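Local structure of subtilisin-like protein (Prochloron didemni, 3ZXY) at residues G187-P191 and R261-L267; L4-I10 and L223-V229; G120-L126 and V154-L158. The protein probably cleaves peptide bonds as a serine-type endopeptidase of the subtilisin (S8) family, this chain being its subtilase protease domain. The protein carries 1 engineered substitution. All coordinates share one frame; numbering follows the deposited sequence.

Contact 1 (G187-P191 and R261-L267); sequences GILAP and RCLAGRL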
loop_
_atom_site.group_PDB
_atom_site.type_symbol
_atom_site.label_atom_id
_atom_site.label_comp_id
_atom_site.label_asym_id
_atom_site.label_seq_id
_atom_site.Cartn_x
_atom_site.Cartn_y
_atom_site.Cartn_z
ATOM N N GLY A 187 -4.187 -0.750 12.412
ATOM C CA GLY A 187 -4.944 -0.863 11.176
ATOM C C GLY A 187 -5.895 0.305 10.979
ATOM O O GLY A 187 -6.437 0.840 11.934
ATOM N N ILE A 188 -6.090 0.678 9.719
ATOM C CA ILE A 188 -7.087 1.665 9.361
ATOM C C ILE A 188 -7.919 1.146 8.198
ATOM O O ILE A 188 -7.447 0.334 7.411
ATOM C CB ILE A 188 -6.477 3.057 9.041
ATOM C CG1 ILE A 188 -5.516 3.003 7.876
ATOM C CG2 ILE A 188 -5.881 3.656 10.313
ATOM C CD1 ILE A 188 -5.133 4.429 7.468
ATOM N N LEU A 189 -9.141 1.631 8.110
ATOM C CA LEU A 189 -10.019 1.287 6.989
ATOM C C LEU A 189 -9.864 2.295 5.869
ATOM O O LEU A 189 -9.877 3.516 6.095
ATOM C CB LEU A 189 -11.490 1.257 7.424
ATOM C CG LEU A 189 -11.911 0.227 8.473
ATOM C CD1 LEU A 189 -13.379 0.424 8.836
ATOM C CD2 LEU A 189 -11.669 -1.200 7.963
ATOM N N ALA A 190 -9.786 1.802 4.641
ATOM C CA ALA A 190 -9.765 2.678 3.479
ATOM C C ALA A 190 -10.747 2.127 2.452
ATOM O O ALA A 190 -11.191 0.982 2.553
ATOM C CB ALA A 190 -8.351 2.805 2.906
ATOM N N PRO A 191 -11.129 2.940 1.458
ATOM C CA PRO A 191 -12.108 2.463 0.495
ATOM C C PRO A 191 -11.623 1.201 -0.192
ATOM O O PRO A 191 -10.485 1.165 -0.667
ATOM C CB PRO A 191 -12.214 3.627 -0.500
ATOM C CG PRO A 191 -11.860 4.808 0.304
ATOM C CD PRO A 191 -10.786 4.356 1.247
ATOM N N ARG A 261 -14.552 -3.884 14.354
ATOM C CA ARG A 261 -14.304 -3.974 12.935
ATOM C C ARG A 261 -13.990 -2.599 12.327
ATOM O O ARG A 261 -13.682 -2.496 11.168
ATOM C CB ARG A 261 -15.468 -4.699 12.267
ATOM C CG ARG A 261 -15.740 -6.023 12.971
ATOM C CD ARG A 261 -16.539 -6.967 12.114
ATOM N NE ARG A 261 -17.684 -6.300 11.523
ATOM C CZ ARG A 261 -18.816 -6.065 12.165
ATOM N NH1 ARG A 261 -18.961 -6.440 13.432
ATOM N NH2 ARG A 261 -19.806 -5.450 11.538
ATOM N N CYS A 262 -14.004 -1.551 13.156
ATOM C CA CYS A 262 -13.547 -0.234 12.716
ATOM C C CYS A 262 -11.996 -0.098 12.744
ATOM O O CYS A 262 -11.448 0.856 12.213
ATOM C CB CYS A 262 -14.187 0.838 13.590
ATOM S SG CYS A 262 -14.223 2.458 12.804
ATOM N N LEU A 263 -11.321 -1.069 13.361
ATOM C CA LEU A 263 -9.868 -1.048 13.531
ATOM C C LEU A 263 -9.505 0.201 14.321
ATOM O O LEU A 263 -10.234 0.538 15.273
ATOM C CB LEU A 263 -9.138 -1.164 12.201
ATOM C CG LEU A 263 -9.632 -2.281 11.261
ATOM C CD1 LEU A 263 -8.716 -2.364 10.053
ATOM C CD2 LEU A 263 -9.744 -3.637 11.966
ATOM N N ALA A 264 -8.415 0.887 13.978
ATOM C CA ALA A 264 -8.119 2.145 14.652
ATOM C C ALA A 264 -9.020 3.269 14.177
ATOM O O ALA A 264 -9.040 4.349 14.791
ATOM C CB ALA A 264 -6.661 2.519 14.464
ATOM N N GLY A 265 -9.736 3.039 13.077
ATOM C CA GLY A 265 -10.627 4.017 12.500
ATOM C C GLY A 265 -10.583 4.083 10.995
ATOM O O GLY A 265 -9.836 3.361 10.331
ATOM N N ARG A 266 -11.389 4.983 10.447
ATOM C CA ARG A 266 -11.457 5.219 9.027
ATOM C C ARG A 266 -10.447 6.261 8.555
ATOM O O ARG A 266 -10.283 7.306 9.213
ATOM C CB ARG A 266 -12.849 5.731 8.693
ATOM C CG ARG A 266 -13.941 4.733 9.011
ATOM C CD ARG A 266 -15.270 5.349 8.671
ATOM N NE ARG A 266 -15.697 6.307 9.686
ATOM C CZ ARG A 266 -16.138 7.547 9.459
ATOM N NH1 ARG A 266 -16.213 8.055 8.231
ATOM N NH2 ARG A 266 -16.528 8.291 10.490
ATOM N N LEU A 267 -9.825 6.008 7.410
ATOM C CA LEU A 267 -8.898 6.942 6.789
ATOM C C LEU A 267 -9.518 8.330 6.711
ATOM O O LEU A 267 -10.636 8.507 6.238
ATOM C CB LEU A 267 -8.550 6.473 5.383
ATOM C CG LEU A 267 -7.657 7.364 4.534
ATOM C CD1 LEU A 267 -6.273 7.496 5.141
ATOM C CD2 LEU A 267 -7.626 6.762 3.118
#
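Leu189 lays its isobutyl end across that of Leu263 at about a right angle, Leu189 CD2 meeting Leu263 CD1 at 3.8 Å. Leu189 CG lies anti to the carbonyl carbon (chi1 -63°), which carries both methyls over the turn rather than along the strand; Leu189 CD1 comes to 3.7 Å from Arg261 O, while Leu189 CG rests near Cys262 O. Leu263 in turn sets its CB against Gly187 O. With a residue as small as alanine in place of Leu189, Leu263 CD1 would probably lose its crossing partner and a gap would open beside the Arg261 and Cys262 carbonyls. Three backbone bonds hold the segments side by side: Leu189 N gives a nearly straight bond to Gly265 O (2.9 Å, 170°), Leu189 O accepts from Leu267 N (2.8 Å), and Gly187 O accepts from Ala264 N. The first two form a single parallel bridge pairing Leu189 with Arg266, which lays the chain around Arg266 beside 187-191, the outermost strand of the parallel sheet of the subtilisin fold, whose other flank bonds to strand 162-167. Cys262 to Gly265 form a type II' turn, which brings Ala264 CB to 3.0 Å from Gly187 O. Beyond the bridge, Leu267 and Ile188 cross obliquely and touch through their CD1 methyls (4.0 Å), and Leu267 CD2 reaches Ala190 CB. Ile188 itself leans on Val217 of helix 210-230 and Leu245 of helix 237-247. Arg266 turns its CB away from the strand; its NH2 bonds to Pro250 O, the residue before Cys251, which a disulfide joins to Cys262.

Contact 2 (L4-I10 and L223-V229); sequences LKGDHNI and LLLSEQV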
loop_
_atom_site.group_PDB
_atom_site.type_symbol
_atom_site.label_atom_id
_atom_site.label_comp_id
_atom_site.label_asym_id
_atom_site.label_seq_id
_atom_site.Cartn_x
_atom_site.Cartn_y
_atom_site.Cartn_z
ATOM N N LEU A 4 -3.287 17.889 -5.314
ATOM C CA LEU A 4 -2.022 17.409 -4.777
ATOM C C LEU A 4 -1.560 16.229 -5.613
ATOM O O LEU A 4 -2.358 15.336 -5.942
ATOM C CB LEU A 4 -2.180 16.962 -3.327
ATOM C CG LEU A 4 -2.648 18.013 -2.354
ATOM C CD1 LEU A 4 -2.522 17.420 -0.947
ATOM C CD2 LEU A 4 -1.850 19.290 -2.506
ATOM N N LYS A 5 -0.280 16.207 -5.961
ATOM C CA LYS A 5 0.199 15.164 -6.876
ATOM C C LYS A 5 1.422 14.421 -6.410
ATOM O O LYS A 5 1.777 13.424 -7.005
ATOM C CB LYS A 5 0.496 15.792 -8.229
ATOM C CG LYS A 5 -0.750 16.291 -8.935
ATOM C CD LYS A 5 -0.404 17.026 -10.214
ATOM C CE LYS A 5 -1.648 17.599 -10.869
ATOM N NZ LYS A 5 -1.310 18.587 -11.930
ATOM N N GLY A 6 2.075 14.905 -5.371
ATOM C CA GLY A 6 3.257 14.264 -4.855
ATOM C C GLY A 6 4.533 14.937 -5.305
ATOM O O GLY A 6 4.523 15.845 -6.124
ATOM N N ASP A 7 5.632 14.459 -4.738
ATOM C CA ASP A 7 6.965 15.009 -4.961
ATOM C C ASP A 7 7.837 13.868 -5.484
ATOM O O ASP A 7 7.837 12.781 -4.921
ATOM C CB ASP A 7 7.495 15.557 -3.626
ATOM C CG ASP A 7 8.830 16.288 -3.753
ATOM O OD1 ASP A 7 9.779 15.701 -4.270
ATOM O OD2 ASP A 7 8.950 17.450 -3.317
ATOM N N HIS A 8 8.596 14.129 -6.552
ATOM C CA HIS A 8 9.423 13.081 -7.140
ATOM C C HIS A 8 10.532 12.613 -6.235
ATOM O O HIS A 8 11.109 11.569 -6.486
ATOM C CB HIS A 8 9.960 13.503 -8.511
ATOM C CG HIS A 8 11.041 14.551 -8.461
ATOM N ND1 HIS A 8 10.808 15.848 -8.741
ATOM C CD2 HIS A 8 12.417 14.443 -8.228
ATOM C CE1 HIS A 8 11.960 16.541 -8.655
ATOM N NE2 HIS A 8 12.940 15.680 -8.336
ATOM N N ASN A 9 10.838 13.357 -5.174
ATOM C CA ASN A 9 11.831 12.924 -4.182
ATOM C C ASN A 9 11.321 11.838 -3.215
ATOM O O ASN A 9 12.108 11.256 -2.466
ATOM C CB ASN A 9 12.349 14.119 -3.381
ATOM C CG ASN A 9 13.167 15.066 -4.229
ATOM O OD1 ASN A 9 12.840 16.245 -4.383
ATOM N ND2 ASN A 9 14.240 14.547 -4.798
ATOM N N ILE A 10 10.023 11.551 -3.246
ATOM C CA ILE A 10 9.442 10.482 -2.434
ATOM C C ILE A 10 9.304 9.229 -3.280
ATOM O O ILE A 10 8.708 9.261 -4.357
ATOM C CB ILE A 10 8.074 10.906 -1.854
ATOM C CG1 ILE A 10 8.271 12.135 -0.970
ATOM C CG2 ILE A 10 7.404 9.758 -1.088
ATOM C CD1 ILE A 10 9.262 11.978 0.173
ATOM N N LEU A 223 1.651 11.379 -0.268
ATOM C CA LEU A 223 1.295 12.789 -0.289
ATOM C C LEU A 223 1.663 13.484 1.021
ATOM O O LEU A 223 2.096 14.633 0.996
ATOM C CB LEU A 223 -0.187 12.985 -0.598
ATOM C CG LEU A 223 -0.625 12.516 -1.988
ATOM C CD1 LEU A 223 -2.114 12.763 -2.138
ATOM C CD2 LEU A 223 0.150 13.230 -3.097
ATOM N N LEU A 224 1.500 12.801 2.147
ATOM C CA LEU A 224 1.904 13.387 3.435
ATOM C C LEU A 224 3.426 13.563 3.516
ATOM O O LEU A 224 3.910 14.599 3.972
ATOM C CB LEU A 224 1.354 12.558 4.594
ATOM C CG LEU A 224 -0.163 12.664 4.777
ATOM C CD1 LEU A 224 -0.659 11.508 5.643
ATOM C CD2 LEU A 224 -0.547 14.011 5.398
ATOM N N LEU A 225 4.191 12.578 3.067
ATOM C CA LEU A 225 5.643 12.744 2.958
ATOM C C LEU A 225 6.011 13.890 2.030
ATOM O O LEU A 225 6.940 14.636 2.295
ATOM C CB LEU A 225 6.307 11.453 2.476
ATOM C CG LEU A 225 6.269 10.260 3.417
ATOM C CD1 LEU A 225 6.754 9.015 2.675
ATOM C CD2 LEU A 225 7.142 10.539 4.632
ATOM N N SER A 226 5.295 14.018 0.922
ATOM C CA SER A 226 5.561 15.078 -0.034
ATOM C C SER A 226 5.328 16.442 0.620
ATOM O O SER A 226 6.081 17.398 0.392
ATOM C CB SER A 226 4.684 14.893 -1.265
ATOM O OG SER A 226 5.035 13.688 -1.943
ATOM N N GLU A 227 4.298 16.511 1.453
ATOM C CA GLU A 227 4.038 17.731 2.208
ATOM C C GLU A 227 5.161 18.042 3.193
ATOM O O GLU A 227 5.531 19.197 3.364
ATOM C CB GLU A 227 2.691 17.626 2.923
ATOM C CG GLU A 227 2.108 18.986 3.276
ATOM C CD GLU A 227 1.736 19.800 2.046
ATOM O OE1 GLU A 227 1.389 19.207 0.987
ATOM O OE2 GLU A 227 1.786 21.044 2.126
ATOM N N GLN A 228 5.698 17.027 3.860
ATOM C CA GLN A 228 6.828 17.245 4.740
ATOM C C GLN A 228 7.985 17.872 3.982
ATOM O O GLN A 228 8.592 18.836 4.459
ATOM C CB GLN A 228 7.265 15.943 5.423
ATOM C CG GLN A 228 6.280 15.438 6.461
ATOM C CD GLN A 228 6.656 14.092 7.050
ATOM O OE1 GLN A 228 7.296 13.276 6.410
ATOM N NE2 GLN A 228 6.195 13.832 8.276
ATOM N N VAL A 229 8.300 17.342 2.797
ATOM C CA VAL A 229 9.381 17.892 1.974
ATOM C C VAL A 229 9.109 19.372 1.642
ATOM O O VAL A 229 9.994 20.228 1.733
ATOM C CB VAL A 229 9.560 17.085 0.676
ATOM C CG1 VAL A 229 10.586 17.724 -0.253
ATOM C CG2 VAL A 229 9.969 15.659 1.013
HETATM O O HOH W 1 7.118 18.456 -2.000
#
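Leu223 begins the contact, pushing CD2 to 3.4 Å from Gly6 N, with its CD1 near Leu4 CB. Half a turn on, Leu225 meets Ile10 at about a right angle: Leu225 CB faces Ile10 CD1 (3.8 Å) and Leu225 CD1 lies near Ile10 CG2. Ser226 stands between these two apolar patches. With OG anti to its carbonyl carbon (chi1 -65°), Ser226 turns the hydroxyl to where it accepts a weak, bent bond from Asp7 N (Asp7 N to Ser226 OG 3.0 Å, 128°) and is also hydrogen-bonded to Ala222 O one turn back in the helix. The neighbouring Ser226 O is tied by a water to Asp7 OD2, and Asp7 OD1 accepts from Asn9 N (2.7 Å) through its anti lone pair, an Asx turn that steadies the carboxylate. Val229 ends the row with its methyls divided: CG1 lies 3.5 Å from Asp7 OD2, whereas CG2 touches Ile10 CD1, the two side chains sliding past each other in opposite directions. The whole face belongs to helix 210-230, across which the N-terminal loop passes before it enters strand 11-16 of the parallel sheet; around the helix Leu224 packs on helices 237-247 and 269-278, and Phe273 of the latter also touches Leu4.

Contact 3 (G120-L126 and V154-L158); sequences GEADGWL and VPAAL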
loop_
_atom_site.group_PDB
_atom_site.type_symbol
_atom_site.label_atom_id
_atom_site.label_comp_id
_atom_site.label_asym_id
_atom_site.label_seq_id
_atom_site.Cartn_x
_atom_site.Cartn_y
_atom_site.Cartn_z
ATOM N N GLY A 120 -0.342 -13.739 14.240
ATOM C CA GLY A 120 0.561 -12.759 13.647
ATOM C C GLY A 120 2.014 -13.202 13.681
ATOM O O GLY A 120 2.922 -12.365 13.521
ATOM N N GLU A 121 2.234 -14.497 13.894
ATOM C CA GLU A 121 3.569 -15.112 13.783
ATOM C C GLU A 121 4.040 -15.074 12.333
ATOM O O GLU A 121 3.245 -15.141 11.410
ATOM C CB GLU A 121 3.583 -16.561 14.312
ATOM C CG GLU A 121 2.905 -17.642 13.442
ATOM C CD GLU A 121 1.382 -17.687 13.558
ATOM O OE1 GLU A 121 0.822 -16.869 14.311
ATOM O OE2 GLU A 121 0.720 -18.547 12.895
ATOM N N ALA A 122 5.348 -14.956 12.150
ATOM C CA ALA A 122 5.935 -14.901 10.817
ATOM C C ALA A 122 7.290 -15.586 10.842
ATOM O O ALA A 122 7.903 -15.748 11.903
ATOM C CB ALA A 122 6.077 -13.471 10.359
ATOM N N ASP A 123 7.726 -16.010 9.666
ATOM C CA ASP A 123 9.047 -16.605 9.506
ATOM C C ASP A 123 10.095 -15.561 9.853
ATOM O O ASP A 123 9.888 -14.352 9.641
ATOM C CB ASP A 123 9.242 -17.088 8.068
ATOM C CG ASP A 123 8.330 -18.266 7.707
ATOM O OD1 ASP A 123 8.050 -19.137 8.579
ATOM O OD2 ASP A 123 7.890 -18.330 6.530
ATOM N N GLY A 124 11.221 -16.029 10.374
ATOM C CA GLY A 124 12.281 -15.148 10.812
ATOM C C GLY A 124 12.796 -14.229 9.716
ATOM O O GLY A 124 13.154 -13.089 9.998
ATOM N N TRP A 125 12.828 -14.706 8.469
ATOM C CA TRP A 125 13.317 -13.879 7.362
ATOM C C TRP A 125 12.430 -12.680 7.177
ATOM O O TRP A 125 12.916 -11.569 6.905
ATOM C CB TRP A 125 13.332 -14.636 6.040
ATOM C CG TRP A 125 14.199 -15.849 5.980
ATOM C CD1 TRP A 125 13.790 -17.179 5.924
ATOM C CD2 TRP A 125 15.665 -15.895 5.938
ATOM N NE1 TRP A 125 14.869 -18.015 5.860
ATOM C CE2 TRP A 125 16.027 -17.314 5.867
ATOM C CE3 TRP A 125 16.678 -14.939 5.954
ATOM C CZ2 TRP A 125 17.347 -17.735 5.814
ATOM C CZ3 TRP A 125 18.009 -15.375 5.903
ATOM C CH2 TRP A 125 18.334 -16.741 5.835
ATOM N N LEU A 126 11.115 -12.891 7.286
ATOM C CA LEU A 126 10.158 -11.803 7.104
ATOM C C LEU A 126 10.208 -10.860 8.301
ATOM O O LEU A 126 10.179 -9.646 8.119
ATOM C CB LEU A 126 8.726 -12.322 6.865
ATOM C CG LEU A 126 7.664 -11.252 6.609
ATOM C CD1 LEU A 126 8.039 -10.346 5.431
ATOM C CD2 LEU A 126 6.323 -11.910 6.350
ATOM N N VAL A 154 0.150 -11.678 8.007
ATOM C CA VAL A 154 1.470 -11.077 7.962
ATOM C C VAL A 154 1.801 -10.777 6.502
ATOM O O VAL A 154 1.458 -11.556 5.596
ATOM C CB VAL A 154 2.533 -11.974 8.640
ATOM C CG1 VAL A 154 2.223 -12.116 10.126
ATOM C CG2 VAL A 154 2.659 -13.349 7.974
ATOM N N PRO A 155 2.480 -9.657 6.248
ATOM C CA PRO A 155 3.112 -8.737 7.203
ATOM C C PRO A 155 2.237 -7.689 7.881
ATOM O O PRO A 155 2.745 -6.943 8.720
ATOM C CB PRO A 155 4.170 -8.052 6.344
ATOM C CG PRO A 155 3.588 -8.019 4.991
ATOM C CD PRO A 155 2.871 -9.333 4.861
ATOM N N ALA A 156 0.963 -7.603 7.539
ATOM C CA ALA A 156 0.097 -6.572 8.119
ATOM C C ALA A 156 0.154 -6.483 9.648
ATOM O O ALA A 156 0.052 -5.377 10.188
ATOM C CB ALA A 156 -1.336 -6.772 7.669
ATOM N N ALA A 157 0.282 -7.615 10.342
ATOM C CA ALA A 157 0.285 -7.663 11.802
ATOM C C ALA A 157 1.644 -7.395 12.474
ATOM O O ALA A 157 1.755 -7.404 13.713
ATOM C CB ALA A 157 -0.262 -9.019 12.282
ATOM N N LEU A 158 2.688 -7.167 11.678
ATOM C CA LEU A 158 4.039 -7.125 12.225
ATOM C C LEU A 158 4.400 -5.734 12.742
ATOM O O LEU A 158 3.733 -4.763 12.425
ATOM C CB LEU A 158 5.041 -7.629 11.186
ATOM C CG LEU A 158 4.889 -9.115 10.832
ATOM C CD1 LEU A 158 5.948 -9.515 9.806
ATOM C CD2 LEU A 158 4.983 -10.011 12.052
#
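Ala122 CB is the small bump of this contact, set in the fork of Leu158 with Leu158 CD1 and CD2 each 4.0 Å away. The arrangement belongs to the subtilisin-like fold: 120-123 lead into helix 124-135, whose first turn holds Leu126. Residues 154-158 leave short strand 152-154 through a cis peptide bond before Pro155, consistent with the cis proline known at the matching loop of subtilisins. The type I turn from Pro155 to Leu158, closed by a bond from Leu158 N to Pro155 O, folds that chain back, so Val154 and Leu158 face the helix lead-in together. Val154 makes the other wall of the hollow, its CG1 4.1 Å from Ala122 CB. Leu126 fills the helix end of the groove: with CG swung opposite its backbone N (chi1 -178°), the branch lies obliquely against Leu158, Leu126 CG meeting Leu158 CD1, while Leu126 CD2 sits near Val154 CG2 and Pro155 CB at the looser spacings of 4.3 and 4.4 Å. Leu126 also leans on Ile98 of helix 91-103, and Leu158 on Val130 of helix 124-135. At the Gly120 end the fit depends on a missing side chain. Gly120 CA lies 4.1 Å from Ala157 CB, and a beta carbon there would be pressed tightly on that methyl. No hydrogen bond joins the two segments; the match is one of apolar shape, with peptide carbonyls lining the edge. There Val154 CG1 lies against two of them, 3.5 Å from Gly120 O and 3.4 Å from Glu121 O.

From the N terminus, 4-10 opens contact 2 just before the chain enters strand 11-16. Segment 223-229 closes it more than two hundred residues later, tying the start of the domain to helix 210-230. Nested inside that long loop, contact 3 opens and closes between 120 and 158, joining the start of helix 124-135 to the turn after strand 152-154. Contact 1 opens next at edge strand 187-191, before contact 2 has closed, and ends at 261-267, so these two cross; contact 1 links the sheet edge to the segment before helix 269-278. Contacts 2 and 3 lie on opposite sides of the chain's centre, their centres about 29 Å apart.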